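Long-range contact in N(2),N(2)-dimethylguanosine tRNA methyltransferase (Pyrococcus horikoshii, PDB 2EJU), which probably transfers two methyl groups from S-adenosyl-L-methionine to the exocyclic N2 of guanosine 26 in tRNA, giving N(2)-dimethylguanosine at that position: residues V26-R31 / S56-R61. Residues are numbered along the deposited sequence; the frame is centred on the assembly and turned at random.
With SAH (S-adenosyl-L-homocysteine), chain B.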
# COMPACT_ATOMS: atom_id res chain seq x y z
N VAL A 26 -11.40 -18.98 -9.71
CA VAL A 26 -11.14 -18.20 -8.50
C VAL A 26 -9.67 -17.81 -8.50
O VAL A 26 -8.79 -18.67 -8.50
CB VAL A 26 -11.46 -19.00 -7.21
CG1 VAL A 26 -11.26 -18.11 -5.99
CG2 VAL A 26 -12.90 -19.53 -7.26
N PHE A 27 -9.41 -16.51 -8.49
CA PHE A 27 -8.05 -15.99 -8.54
C PHE A 27 -7.17 -16.16 -7.31
O PHE A 27 -7.61 -15.96 -6.17
CB PHE A 27 -8.10 -14.51 -8.93
CG PHE A 27 -6.75 -13.88 -9.12
CD1 PHE A 27 -6.10 -13.25 -8.06
CD2 PHE A 27 -6.12 -13.91 -10.36
CE1 PHE A 27 -4.85 -12.66 -8.23
CE2 PHE A 27 -4.87 -13.32 -10.54
CZ PHE A 27 -4.23 -12.69 -9.47
N TYR A 28 -5.92 -16.54 -7.56
CA TYR A 28 -4.92 -16.70 -6.52
C TYR A 28 -3.55 -16.46 -7.12
O TYR A 28 -3.18 -17.08 -8.12
CB TYR A 28 -4.94 -18.11 -5.92
CG TYR A 28 -3.82 -18.29 -4.91
CD1 TYR A 28 -3.82 -17.59 -3.70
CD2 TYR A 28 -2.72 -19.11 -5.20
CE1 TYR A 28 -2.76 -17.69 -2.81
CE2 TYR A 28 -1.65 -19.22 -4.31
CZ TYR A 28 -1.68 -18.50 -3.12
OH TYR A 28 -0.62 -18.59 -2.24
N ASN A 29 -2.79 -15.56 -6.51
CA ASN A 29 -1.45 -15.25 -6.99
C ASN A 29 -0.44 -15.48 -5.87
O ASN A 29 -0.42 -14.74 -4.87
CB ASN A 29 -1.38 -13.79 -7.45
CG ASN A 29 -0.05 -13.46 -8.11
OD1 ASN A 29 0.93 -14.21 -8.00
ND2 ASN A 29 -0.00 -12.32 -8.79
N PRO A 30 0.40 -16.51 -6.01
CA PRO A 30 1.39 -16.78 -4.97
C PRO A 30 2.41 -15.66 -4.83
O PRO A 30 3.00 -15.47 -3.76
CB PRO A 30 2.01 -18.11 -5.41
CG PRO A 30 1.87 -18.08 -6.90
CD PRO A 30 0.47 -17.52 -7.08
N ARG A 31 2.62 -14.91 -5.91
CA ARG A 31 3.57 -13.80 -5.87
C ARG A 31 3.09 -12.73 -4.88
O ARG A 31 3.88 -11.89 -4.44
CB ARG A 31 3.74 -13.19 -7.27
CG ARG A 31 4.35 -14.15 -8.30
CD ARG A 31 4.43 -13.51 -9.68
NE ARG A 31 5.35 -12.38 -9.73
CZ ARG A 31 6.68 -12.48 -9.80
NH1 ARG A 31 7.25 -13.68 -9.83
NH2 ARG A 31 7.43 -11.39 -9.86
N SER A 56 -11.74 -11.12 -1.12
CA SER A 56 -10.90 -12.25 -0.72
C SER A 56 -10.62 -13.38 -1.70
O SER A 56 -9.68 -14.14 -1.49
CB SER A 56 -11.45 -12.83 0.59
OG SER A 56 -12.86 -12.82 0.58
N ALA A 57 -11.42 -13.51 -2.75
CA ALA A 57 -11.20 -14.59 -3.73
C ALA A 57 -11.22 -15.97 -3.06
O ALA A 57 -12.28 -16.49 -2.73
CB ALA A 57 -9.86 -14.37 -4.45
N THR A 58 -10.05 -16.57 -2.87
CA THR A 58 -9.97 -17.88 -2.24
C THR A 58 -10.13 -17.76 -0.73
O THR A 58 -10.37 -18.75 -0.05
CB THR A 58 -8.61 -18.57 -2.50
OG1 THR A 58 -7.57 -17.83 -1.86
CG2 THR A 58 -8.34 -18.66 -4.00
N GLY A 59 -9.99 -16.53 -0.23
CA GLY A 59 -10.11 -16.28 1.20
C GLY A 59 -8.80 -16.34 1.96
O GLY A 59 -8.78 -16.18 3.18
N ILE A 60 -7.69 -16.56 1.25
CA ILE A 60 -6.38 -16.67 1.88
C ILE A 60 -6.00 -15.52 2.82
O ILE A 60 -5.45 -15.76 3.90
CB ILE A 60 -5.25 -16.82 0.81
CG1 ILE A 60 -3.89 -16.93 1.49
CG2 ILE A 60 -5.25 -15.63 -0.13
CD1 ILE A 60 -3.78 -18.10 2.46
N ARG A 61 -6.29 -14.29 2.42
CA ARG A 61 -5.95 -13.13 3.25
C ARG A 61 -6.67 -13.17 4.60
O ARG A 61 -6.02 -13.19 5.64
CB ARG A 61 -6.28 -11.84 2.50
CG ARG A 61 -5.64 -10.60 3.07
CD ARG A 61 -5.91 -9.39 2.17
NE ARG A 61 -5.25 -9.54 0.87
CZ ARG A 61 -4.12 -8.94 0.52
NH1 ARG A 61 -3.61 -9.15 -0.68
NH2 ARG A 61 -3.52 -8.10 1.35
N SAH B . -7.49 -10.27 -2.05
CA SAH B . -6.74 -11.27 -2.58
CB SAH B . -7.35 -11.23 -4.00
CG SAH B . -8.28 -10.69 -5.02
SD SAH B . -8.69 -10.91 -6.66
C SAH B . -5.72 -12.14 -2.12
O SAH B . -5.82 -13.30 -2.72
OXT SAH B . -4.89 -11.75 -1.27
C5' SAH B . -9.94 -9.74 -6.77
C4' SAH B . -11.30 -10.47 -7.00
O4' SAH B . -12.22 -9.42 -6.66
C3' SAH B . -12.11 -11.73 -7.18
O3' SAH B . -12.13 -12.89 -6.30
C2' SAH B . -13.53 -11.23 -7.42
O2' SAH B . -14.58 -11.90 -7.84
C1' SAH B . -13.52 -9.77 -7.08
N9 SAH B . -14.60 -8.62 -7.10
C8 SAH B . -14.82 -7.90 -8.19
N7 SAH B . -15.74 -7.02 -7.97
C5 SAH B . -16.14 -7.13 -6.73
C6 SAH B . -17.09 -6.46 -5.95
N6 SAH B . -17.79 -5.46 -6.48
N1 SAH B . -17.30 -6.83 -4.61
C2 SAH B . -16.58 -7.86 -4.03
N3 SAH B . -15.64 -8.53 -4.78
C4 SAH B . -15.40 -8.19 -6.13
O HOH W 1 -7.01 -15.67 -3.50
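F27 and A57 bring the two backbones closest, their CA atoms 5.9 Å apart, where the extended loop 26-29 passes a type II' turn from S56 to G59 that leads into helix 60-68. No direct hydrogen bond joins the segments; methyl packing and one water do. The CG1 methyl of V26, anti to its backbone N (chi1 -177°), reaches the turn and lies 3.6 Å from T58 CG2. The same T58 methyl also packs against Y28 CB and the carbonyl oxygen of F27, while A57 CB approaches F27 O to 3.2 Å. Farther along, I60 CG2 meets the Y28 ring at its edge, 4.2 Å from CE1, and Y28 OH bonds to E8. The water donates to F27 O and to the S-adenosyl-L-homocysteine carboxylate oxygen O, and accepts from T58 OG1, 2.8 Å away. With chi1 at 66°, this hydroxyl sits over its own backbone, where it also takes a weak bond from I60 N. The other carboxylate oxygen, OXT, lies at the edge of the R61 guanidinium, bonded by NH1 at 3.0 Å and weakly by NE. NH1 also salt-bridges D138, while NH2 bridges D136 and hydrogen-bonds N35, which fixes the rotation of the flat group; the two aspartates would partly offset its charge. A methionine in place of R61 would probably leave the ligand carboxylate without this cationic partner and the two aspartates without their mate. On the F27 side, CD1 comes 3.8 Å from the ligand sulfur SD. Loop 26-29 thus packs on the turn and reaches the ligand with F27, beside the turn after strand 50-53, the cofactor-binding loop between first strand and helix of the Rossmann-like class I methyltransferase fold.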